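Local coordinates for protein fasciclin-1 (Drosophila melanogaster, PDB 1O70) that serves as a neural cell adhesion molecule, a membrane-attached glycoprotein built of repeated FAS1 domains, at residues L231-A236 / Y305-E310; S172-M177 / Y196-D201. One frame throughout, in Å; residues are numbered along the deposited sequence.

In the fold
The construct holds the third and fourth FAS1 domains of fasciclin-1, and both contacts lie in the fourth. Following the chain, contact 2 comes first: it closes the excursion from helix 172-177 to the end of strand 193-199, setting that helix against the strand. Contact 1 opens only afterwards, so the two loops run in series and neither nests nor crosses. Its much longer loop carries most of the domain's seven-stranded mixed sheet and brings the tail after strand 298-303 back to the turn between helix 224-232 and strand 235-238. The contacts meet where strands 193-199 and 235-238 pair antiparallel, with L231 packed on Y196 and M177, and P306 on P199.

Contact 1. Residues L231-A236 / Y305-E310; sequences LERHLA and YPLLEE. With SO4 (sulfate ion), chain F.
H234 and R233 reach from the turn between helix 224-232 and edge strand 235-238 of a FAS1 domain and take hold of L307, in the irregular tail after strand 298-303. The imidazole and the L307 side chain slide past each other in opposite directions. CD1 of L307 lies over one face of the ring, 4.2 Å from its centroid and displaced toward the rim, a CH-pi contact, while CA of P306 sits at the ring edge. NE2 of H234 accepts a hydrogen bond from the amide N of L307, 2.9 Å away, this donor being tilted 29° from the ring plane. ND1 bonds the backbone carbonyl of I230, so both ring nitrogens are engaged and the rotation of the imidazole is fixed. R233 crosses L307 obliquely, R233 CD passing 3.8 Å from L307 CB. NH1 of R233 donates to L307 O at 2.8 Å, near the guanidinium plane but above the carbonyl plane; NH1 also forms a salt bridge with D312. L307, the centre of an inverse gamma turn, is thus held through both N and O. R233 NH2 donates to O3 of a sulfate, probably from the crystallisation liquor, at 3.2 Å.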
ATOM      1  N   LEU A 231     -10.652   0.246 -16.783  1.00 31.95           N
ATOM      2  CA  LEU A 231      -9.369   0.155 -16.109  1.00 31.36           C
ATOM      3  C   LEU A 231      -8.326   1.097 -16.688  1.00 32.70           C
ATOM      4  O   LEU A 231      -7.577   1.731 -15.944  1.00 34.56           O
ATOM      5  CB  LEU A 231      -8.856  -1.283 -16.155  1.00 29.40           C
ATOM      6  CG  LEU A 231      -9.240  -2.231 -15.008  1.00 29.74           C
ATOM      7  CD1 LEU A 231     -10.478  -1.739 -14.269  1.00 27.78           C
ATOM      8  CD2 LEU A 231      -9.442  -3.629 -15.568  1.00 26.35           C
ATOM      9  N   GLU A 232      -8.261   1.204 -18.011  1.00 34.29           N
ATOM     10  CA  GLU A 232      -7.277   2.099 -18.625  1.00 34.06           C
ATOM     11  C   GLU A 232      -7.472   3.519 -18.135  1.00 32.18           C
ATOM     12  O   GLU A 232      -6.548   4.327 -18.173  1.00 32.57           O
ATOM     13  CB  GLU A 232      -7.390   2.060 -20.147  1.00 36.47           C
ATOM     14  CG  GLU A 232      -7.199   0.665 -20.709  1.00 41.97           C
ATOM     15  CD  GLU A 232      -7.272   0.633 -22.216  1.00 42.88           C
ATOM     16  OE1 GLU A 232      -8.030   1.452 -22.783  1.00 44.81           O
ATOM     17  OE2 GLU A 232      -6.598  -0.226 -22.823  1.00 43.54           O
ATOM     18  N   ARG A 233      -8.680   3.822 -17.671  1.00 31.21           N
ATOM     19  CA  ARG A 233      -8.979   5.145 -17.159  1.00 28.76           C
ATOM     20  C   ARG A 233      -8.290   5.311 -15.802  1.00 29.98           C
ATOM     21  O   ARG A 233      -7.983   6.426 -15.394  1.00 30.70           O
ATOM     22  CB  ARG A 233     -10.488   5.298 -17.008  1.00 29.72           C
ATOM     23  CG  ARG A 233     -10.930   6.600 -16.350  1.00 31.89           C
ATOM     24  CD  ARG A 233     -12.419   6.588 -16.051  1.00 32.99           C
ATOM     25  NE  ARG A 233     -13.240   6.692 -17.257  1.00 37.60           N
ATOM     26  CZ  ARG A 233     -14.564   6.573 -17.263  1.00 36.76           C
ATOM     27  NH1 ARG A 233     -15.205   6.344 -16.127  1.00 37.43           N
ATOM     28  NH2 ARG A 233     -15.252   6.673 -18.394  1.00 36.47           N
ATOM     29  N   HIS A 234      -8.043   4.195 -15.112  1.00 30.01           N
ATOM     30  CA  HIS A 234      -7.399   4.235 -13.803  1.00 29.61           C
ATOM     31  C   HIS A 234      -5.879   4.136 -13.862  1.00 30.76           C
ATOM     32  O   HIS A 234      -5.198   4.344 -12.851  1.00 30.34           O
ATOM     33  CB  HIS A 234      -7.908   3.094 -12.918  1.00 28.67           C
ATOM     34  CG  HIS A 234      -9.369   3.155 -12.615  1.00 27.42           C
ATOM     35  ND1 HIS A 234     -10.333   2.914 -13.568  1.00 28.93           N
ATOM     36  CD2 HIS A 234     -10.036   3.409 -11.465  1.00 27.11           C
ATOM     37  CE1 HIS A 234     -11.530   3.016 -13.018  1.00 27.19           C
ATOM     38  NE2 HIS A 234     -11.376   3.317 -11.742  1.00 26.51           N
ATOM     39  N   LEU A 235      -5.352   3.837 -15.048  1.00 30.01           N
ATOM     40  CA  LEU A 235      -3.917   3.646 -15.229  1.00 30.16           C
ATOM     41  C   LEU A 235      -3.135   4.741 -15.932  1.00 31.96           C
ATOM     42  O   LEU A 235      -3.282   4.951 -17.136  1.00 35.47           O
ATOM     43  CB  LEU A 235      -3.670   2.324 -15.964  1.00 27.18           C
ATOM     44  CG  LEU A 235      -2.204   1.901 -16.095  1.00 27.10           C
ATOM     45  CD1 LEU A 235      -1.644   1.593 -14.711  1.00 24.05           C
ATOM     46  CD2 LEU A 235      -2.097   0.680 -17.007  1.00 23.99           C
ATOM     47  N   ALA A 236      -2.282   5.414 -15.166  1.00 32.80           N
ATOM     48  CA  ALA A 236      -1.439   6.483 -15.683  1.00 34.87           C
ATOM     49  C   ALA A 236      -0.078   5.913 -16.066  1.00 37.74           C
ATOM     50  O   ALA A 236       0.582   5.262 -15.260  1.00 38.25           O
ATOM     51  CB  ALA A 236      -1.269   7.568 -14.634  1.00 33.52           C
ATOM     52  N   TYR A 305     -13.845   3.881  -4.349  1.00 33.03           N
ATOM     53  CA  TYR A 305     -14.837   3.638  -5.384  1.00 34.14           C
ATOM     54  C   TYR A 305     -14.163   3.857  -6.731  1.00 32.52           C
ATOM     55  O   TYR A 305     -13.317   4.738  -6.879  1.00 32.96           O
ATOM     56  CB  TYR A 305     -16.001   4.621  -5.207  1.00 37.33           C
ATOM     57  CG  TYR A 305     -17.263   4.271  -5.968  1.00 41.84           C
ATOM     58  CD1 TYR A 305     -18.112   3.254  -5.521  1.00 42.23           C
ATOM     59  CD2 TYR A 305     -17.605   4.947  -7.152  1.00 43.15           C
ATOM     60  CE1 TYR A 305     -19.267   2.917  -6.231  1.00 43.67           C
ATOM     61  CE2 TYR A 305     -18.762   4.612  -7.870  1.00 42.97           C
ATOM     62  CZ  TYR A 305     -19.585   3.595  -7.403  1.00 43.18           C
ATOM     63  OH  TYR A 305     -20.712   3.231  -8.113  1.00 41.28           O
ATOM     64  N   PRO A 306     -14.535   3.057  -7.735  1.00 31.06           N
ATOM     65  CA  PRO A 306     -13.953   3.170  -9.077  1.00 31.01           C
ATOM     66  C   PRO A 306     -14.380   4.437  -9.821  1.00 30.34           C
ATOM     67  O   PRO A 306     -15.468   4.957  -9.590  1.00 28.75           O
ATOM     68  CB  PRO A 306     -14.445   1.899  -9.763  1.00 30.89           C
ATOM     69  CG  PRO A 306     -15.776   1.673  -9.120  1.00 29.30           C
ATOM     70  CD  PRO A 306     -15.511   1.955  -7.673  1.00 28.87           C
ATOM     71  N   LEU A 307     -13.509   4.948 -10.685  1.00 32.74           N
ATOM     72  CA  LEU A 307     -13.840   6.135 -11.466  1.00 36.52           C
ATOM     73  C   LEU A 307     -14.928   5.719 -12.456  1.00 38.77           C
ATOM     74  O   LEU A 307     -14.627   5.309 -13.575  1.00 39.25           O
ATOM     75  CB  LEU A 307     -12.607   6.628 -12.220  1.00 34.66           C
ATOM     76  CG  LEU A 307     -11.451   7.012 -11.302  1.00 35.05           C
ATOM     77  CD1 LEU A 307     -10.204   7.279 -12.118  1.00 34.71           C
ATOM     78  CD2 LEU A 307     -11.841   8.232 -10.474  1.00 34.41           C
ATOM     79  N   LEU A 308     -16.188   5.818 -12.039  1.00 42.05           N
ATOM     80  CA  LEU A 308     -17.301   5.418 -12.889  1.00 47.35           C
ATOM     81  C   LEU A 308     -18.533   6.313 -12.739  1.00 51.86           C
ATOM     82  O   LEU A 308     -18.919   6.673 -11.627  1.00 54.14           O
ATOM     83  CB  LEU A 308     -17.675   3.963 -12.579  1.00 45.59           C
ATOM     84  CG  LEU A 308     -18.437   3.151 -13.633  1.00 45.42           C
ATOM     85  CD1 LEU A 308     -17.598   3.019 -14.890  1.00 45.74           C
ATOM     86  CD2 LEU A 308     -18.768   1.779 -13.072  1.00 45.79           C
ATOM     87  N   GLU A 309     -19.131   6.681 -13.870  1.00 56.25           N
ATOM     88  CA  GLU A 309     -20.343   7.509 -13.909  1.00 60.81           C
ATOM     89  C   GLU A 309     -21.413   6.600 -14.510  1.00 64.02           C
ATOM     90  O   GLU A 309     -21.077   5.551 -15.055  1.00 64.70           O
ATOM     91  CB  GLU A 309     -20.129   8.722 -14.817  1.00 60.78           C
ATOM     92  CG  GLU A 309     -18.965   9.603 -14.416  1.00 61.75           C
ATOM     93  CD  GLU A 309     -18.718  10.736 -15.393  1.00 63.06           C
ATOM     94  OE1 GLU A 309     -18.378  10.453 -16.561  1.00 63.98           O
ATOM     95  OE2 GLU A 309     -18.862  11.910 -14.990  1.00 63.87           O
ATOM     96  N   GLU A 310     -22.689   6.962 -14.421  1.00 68.14           N
ATOM     97  CA  GLU A 310     -23.686   6.075 -15.009  1.00 71.55           C
ATOM     98  C   GLU A 310     -23.800   6.268 -16.517  1.00 72.02           C
ATOM     99  O   GLU A 310     -24.751   5.803 -17.137  1.00 72.66           O
ATOM    100  CB  GLU A 310     -25.058   6.238 -14.346  1.00 74.14           C
ATOM    101  CG  GLU A 310     -25.716   7.581 -14.508  1.00 77.65           C
ATOM    102  CD  GLU A 310     -27.142   7.577 -13.980  1.00 79.80           C
ATOM    103  OE1 GLU A 310     -27.345   7.210 -12.798  1.00 80.48           O
ATOM    104  OE2 GLU A 310     -28.060   7.935 -14.750  1.00 80.54           O
TER
HETATM  105  S   SO4 F1629     -12.686   8.373 -20.404  1.00 78.68           S
HETATM  106  O1  SO4 F1629     -11.322   7.903 -20.055  1.00 77.40           O
HETATM  107  O2  SO4 F1629     -12.593   9.477 -21.386  1.00 77.63           O
HETATM  108  O3  SO4 F1629     -13.461   7.253 -20.990  1.00 77.48           O
HETATM  109  O4  SO4 F1629     -13.365   8.862 -19.179  1.00 78.44           O

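Contact 2. Residues S172-M177 / Y196-D201; sequences SDTYKM and YFVPRD. With SO4 (sulfate ion), chain C; SO4 (sulfate ion), chain E.
S172 and D173, in the first turn of helix 172-177, share the carboxylate of D201 between them. S172 OG gives its proton to the syn lone pair of D201 OD2, at 2.6 Å. The amide N of D173 donates to D201 OD1 at 2.7 Å, meeting it on its syn side, somewhat out of the carboxylate plane. The carboxylates of D173 and D201 are stacked with their planes 22° apart, and D173 OD2 comes within 3.6 Å of D201 OD1. Such crowding of like charge would tend to raise the proton affinity of one of the acids, whereas the bonds to D201 should favour its charged form.

The next residue, T174, fits against the strand. Its OG1 donates to P199 O at 2.9 Å, in the carbonyl plane and on a lone pair; beside the backbone N (chi1 -71°), OG1 leaves CG2 to meet Y196 OH tip to tip and to pack on V198 CG1, 3.6 Å away. The helix packs on the end of strand 193-199, which lies between strands 235-238 and 298-303 in the mixed seven-stranded sheet of the fourth FAS1 domain; the axes of helix 172-177 and strand residues 196-199 run at 114° and come within 7.9 Å.

Two waters bridge the segments. Water 1 accepts from backbone T174 N near backbone P199 O and carboxylate D201 OD1; water 2 donates to backbone T174 O and accepts from the Y196 hydroxyl. In the next shell, W204 NE1 donates to T174 OG1, and L231 and L165 pack on Y196. At the N-cap of helix 201-210, R200 points away from helix 172-177; its guanidinium lies in a cation-pi contact with Y289 and its NE bonds O2 of a sulfate.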
ATOM      1  N   SER A 172      -8.232  -8.046  -5.138  1.00 26.03           N
ATOM      2  CA  SER A 172      -8.736  -9.211  -5.868  1.00 25.33           C
ATOM      3  C   SER A 172      -9.732  -8.938  -7.003  1.00 26.74           C
ATOM      4  O   SER A 172      -9.615  -9.540  -8.078  1.00 26.18           O
ATOM      5  CB  SER A 172      -9.342 -10.227  -4.891  1.00 23.03           C
ATOM      6  OG  SER A 172     -10.741 -10.024  -4.711  1.00 28.60           O
ATOM      7  N   ASP A 173     -10.695  -8.042  -6.783  1.00 25.91           N
ATOM      8  CA  ASP A 173     -11.670  -7.734  -7.826  1.00 26.08           C
ATOM      9  C   ASP A 173     -11.023  -7.010  -9.000  1.00 27.62           C
ATOM     10  O   ASP A 173     -11.151  -7.424 -10.157  1.00 29.91           O
ATOM     11  CB  ASP A 173     -12.819  -6.888  -7.266  1.00 26.09           C
ATOM     12  CG  ASP A 173     -13.824  -7.712  -6.486  1.00 25.08           C
ATOM     13  OD1 ASP A 173     -13.732  -8.943  -6.516  1.00 28.66           O
ATOM     14  OD2 ASP A 173     -14.715  -7.138  -5.838  1.00 28.78           O
ATOM     15  N   THR A 174     -10.325  -5.921  -8.704  1.00 26.03           N
ATOM     16  CA  THR A 174      -9.665  -5.181  -9.759  1.00 25.43           C
ATOM     17  C   THR A 174      -8.661  -6.078 -10.492  1.00 26.98           C
ATOM     18  O   THR A 174      -8.514  -5.979 -11.710  1.00 25.42           O
ATOM     19  CB  THR A 174      -8.950  -3.921  -9.214  1.00 22.72           C
ATOM     20  OG1 THR A 174      -9.930  -2.952  -8.828  1.00 23.73           O
ATOM     21  CG2 THR A 174      -8.049  -3.308 -10.275  1.00 21.65           C
ATOM     22  N   TYR A 175      -7.996  -6.976  -9.770  1.00 28.13           N
ATOM     23  CA  TYR A 175      -7.024  -7.857 -10.410  1.00 30.53           C
ATOM     24  C   TYR A 175      -7.726  -8.853 -11.321  1.00 32.41           C
ATOM     25  O   TYR A 175      -7.254  -9.152 -12.420  1.00 33.05           O
ATOM     26  CB  TYR A 175      -6.196  -8.606  -9.361  1.00 29.34           C
ATOM     27  CG  TYR A 175      -5.417  -9.780  -9.915  1.00 29.25           C
ATOM     28  CD1 TYR A 175      -4.420  -9.602 -10.877  1.00 28.47           C
ATOM     29  CD2 TYR A 175      -5.689 -11.077  -9.479  1.00 30.23           C
ATOM     30  CE1 TYR A 175      -3.713 -10.693 -11.388  1.00 29.72           C
ATOM     31  CE2 TYR A 175      -4.997 -12.172  -9.978  1.00 30.45           C
ATOM     32  CZ  TYR A 175      -4.013 -11.979 -10.929  1.00 32.17           C
ATOM     33  OH  TYR A 175      -3.336 -13.075 -11.409  1.00 33.83           O
ATOM     34  N   LYS A 176      -8.859  -9.363 -10.865  1.00 33.55           N
ATOM     35  CA  LYS A 176      -9.612 -10.317 -11.659  1.00 36.28           C
ATOM     36  C   LYS A 176     -10.214  -9.671 -12.911  1.00 37.09           C
ATOM     37  O   LYS A 176     -10.183 -10.253 -13.996  1.00 38.18           O
ATOM     38  CB  LYS A 176     -10.718 -10.944 -10.817  1.00 36.71           C
ATOM     39  CG  LYS A 176     -11.609 -11.860 -11.615  1.00 43.19           C
ATOM     40  CD  LYS A 176     -12.205 -12.935 -10.735  1.00 47.58           C
ATOM     41  CE  LYS A 176     -13.186 -12.371  -9.732  1.00 51.12           C
ATOM     42  NZ  LYS A 176     -13.817 -13.485  -8.964  1.00 54.91           N
ATOM     43  N   MET A 177     -10.742  -8.463 -12.758  1.00 35.68           N
ATOM     44  CA  MET A 177     -11.347  -7.751 -13.872  1.00 35.40           C
ATOM     45  C   MET A 177     -10.340  -7.461 -14.982  1.00 36.18           C
ATOM     46  O   MET A 177     -10.698  -7.430 -16.157  1.00 35.79           O
ATOM     47  CB  MET A 177     -11.958  -6.439 -13.378  1.00 34.95           C
ATOM     48  CG  MET A 177     -12.880  -5.770 -14.364  1.00 33.24           C
ATOM     49  SD  MET A 177     -13.696  -4.351 -13.582  1.00 34.02           S
ATOM     50  CE  MET A 177     -13.419  -3.108 -14.747  1.00 35.19           C
ATOM     51  N   TYR A 196      -1.305   3.219 -10.800  1.00 28.03           N
ATOM     52  CA  TYR A 196      -2.608   2.571 -10.890  1.00 27.43           C
ATOM     53  C   TYR A 196      -3.528   2.907  -9.715  1.00 27.12           C
ATOM     54  O   TYR A 196      -3.215   2.604  -8.558  1.00 27.70           O
ATOM     55  CB  TYR A 196      -2.401   1.049 -10.981  1.00 24.46           C
ATOM     56  CG  TYR A 196      -3.549   0.246 -11.576  1.00 24.33           C
ATOM     57  CD1 TYR A 196      -3.500  -1.150 -11.591  1.00 23.98           C
ATOM     58  CD2 TYR A 196      -4.685   0.866 -12.103  1.00 24.60           C
ATOM     59  CE1 TYR A 196      -4.547  -1.914 -12.101  1.00 23.73           C
ATOM     60  CE2 TYR A 196      -5.741   0.113 -12.624  1.00 24.84           C
ATOM     61  CZ  TYR A 196      -5.670  -1.280 -12.616  1.00 26.17           C
ATOM     62  OH  TYR A 196      -6.731  -2.028 -13.088  1.00 26.22           O
ATOM     63  N   PHE A 197      -4.652   3.550 -10.021  1.00 26.57           N
ATOM     64  CA  PHE A 197      -5.634   3.890  -9.005  1.00 27.01           C
ATOM     65  C   PHE A 197      -6.543   2.681  -8.958  1.00 27.06           C
ATOM     66  O   PHE A 197      -7.438   2.527  -9.790  1.00 28.06           O
ATOM     67  CB  PHE A 197      -6.427   5.143  -9.383  1.00 27.35           C
ATOM     68  CG  PHE A 197      -5.591   6.377  -9.470  1.00 26.53           C
ATOM     69  CD1 PHE A 197      -4.868   6.647 -10.623  1.00 27.33           C
ATOM     70  CD2 PHE A 197      -5.455   7.223  -8.370  1.00 28.06           C
ATOM     71  CE1 PHE A 197      -4.013   7.738 -10.693  1.00 27.89           C
ATOM     72  CE2 PHE A 197      -4.601   8.323  -8.421  1.00 27.76           C
ATOM     73  CZ  PHE A 197      -3.873   8.581  -9.586  1.00 28.64           C
ATOM     74  N   VAL A 198      -6.287   1.821  -7.977  1.00 25.50           N
ATOM     75  CA  VAL A 198      -7.019   0.574  -7.815  1.00 24.90           C
ATOM     76  C   VAL A 198      -8.201   0.565  -6.857  1.00 25.52           C
ATOM     77  O   VAL A 198      -8.037   0.735  -5.654  1.00 25.63           O
ATOM     78  CB  VAL A 198      -6.084  -0.546  -7.343  1.00 23.10           C
ATOM     79  CG1 VAL A 198      -6.865  -1.819  -7.183  1.00 19.19           C
ATOM     80  CG2 VAL A 198      -4.944  -0.725  -8.327  1.00 20.31           C
ATOM     81  N   PRO A 199      -9.419   0.363  -7.381  1.00 24.75           N
ATOM     82  CA  PRO A 199     -10.572   0.330  -6.477  1.00 25.27           C
ATOM     83  C   PRO A 199     -10.461  -0.949  -5.621  1.00 26.11           C
ATOM     84  O   PRO A 199     -10.135  -2.017  -6.136  1.00 24.94           O
ATOM     85  CB  PRO A 199     -11.761   0.278  -7.437  1.00 22.23           C
ATOM     86  CG  PRO A 199     -11.242   1.000  -8.668  1.00 24.65           C
ATOM     87  CD  PRO A 199      -9.851   0.433  -8.790  1.00 25.08           C
ATOM     88  N   ARG A 200     -10.711  -0.841  -4.319  1.00 26.24           N
ATOM     89  CA  ARG A 200     -10.633  -1.998  -3.435  1.00 26.70           C
ATOM     90  C   ARG A 200     -11.876  -2.856  -3.651  1.00 27.39           C
ATOM     91  O   ARG A 200     -12.837  -2.408  -4.272  1.00 26.16           O
ATOM     92  CB  ARG A 200     -10.584  -1.548  -1.978  1.00 26.81           C
ATOM     93  CG  ARG A 200     -11.805  -0.754  -1.579  1.00 29.18           C
ATOM     94  CD  ARG A 200     -11.645  -0.116  -0.220  1.00 28.53           C
ATOM     95  NE  ARG A 200     -11.489  -1.112   0.828  1.00 29.94           N
ATOM     96  CZ  ARG A 200     -11.608  -0.849   2.126  1.00 31.45           C
ATOM     97  NH1 ARG A 200     -11.886   0.387   2.534  1.00 32.88           N
ATOM     98  NH2 ARG A 200     -11.451  -1.820   3.017  1.00 29.75           N
ATOM     99  N   ASP A 201     -11.866  -4.087  -3.141  1.00 26.99           N
ATOM    100  CA  ASP A 201     -13.016  -4.968  -3.297  1.00 26.73           C
ATOM    101  C   ASP A 201     -14.315  -4.296  -2.825  1.00 27.17           C
ATOM    102  O   ASP A 201     -15.318  -4.297  -3.555  1.00 27.02           O
ATOM    103  CB  ASP A 201     -12.783  -6.278  -2.539  1.00 27.20           C
ATOM    104  CG  ASP A 201     -11.982  -7.304  -3.356  1.00 30.76           C
ATOM    105  OD1 ASP A 201     -11.383  -6.936  -4.407  1.00 29.82           O
ATOM    106  OD2 ASP A 201     -11.943  -8.486  -2.940  1.00 28.41           O
TER
HETATM  107  S   SO4 C1626     -11.907  -4.878   1.158  1.00 39.08           S
HETATM  108  O1  SO4 C1626     -10.770  -5.766   0.944  1.00 43.20           O
HETATM  109  O2  SO4 C1626     -11.934  -3.871   0.083  1.00 38.96           O
HETATM  110  O3  SO4 C1626     -13.169  -5.632   1.136  1.00 39.30           O
HETATM  111  O4  SO4 C1626     -11.749  -4.209   2.464  1.00 44.77           O
HETATM  112  S   SO4 E1628     -16.497 -10.824  -7.834  1.00 97.20           S
HETATM  113  O1  SO4 E1628     -16.485 -12.299  -7.968  1.00 96.54           O
HETATM  114  O2  SO4 E1628     -15.312 -10.259  -8.513  1.00 95.72           O
HETATM  115  O3  SO4 E1628     -17.729 -10.283  -8.453  1.00 95.38           O
HETATM  116  O4  SO4 E1628     -16.461 -10.460  -6.401  1.00 96.03           O
HETATM  117  O   HOH W   1     -10.344  -4.719  -5.976  1.00 22.91           O
HETATM  118  O   HOH W   2      -6.328  -4.841 -12.832  1.00 33.64           O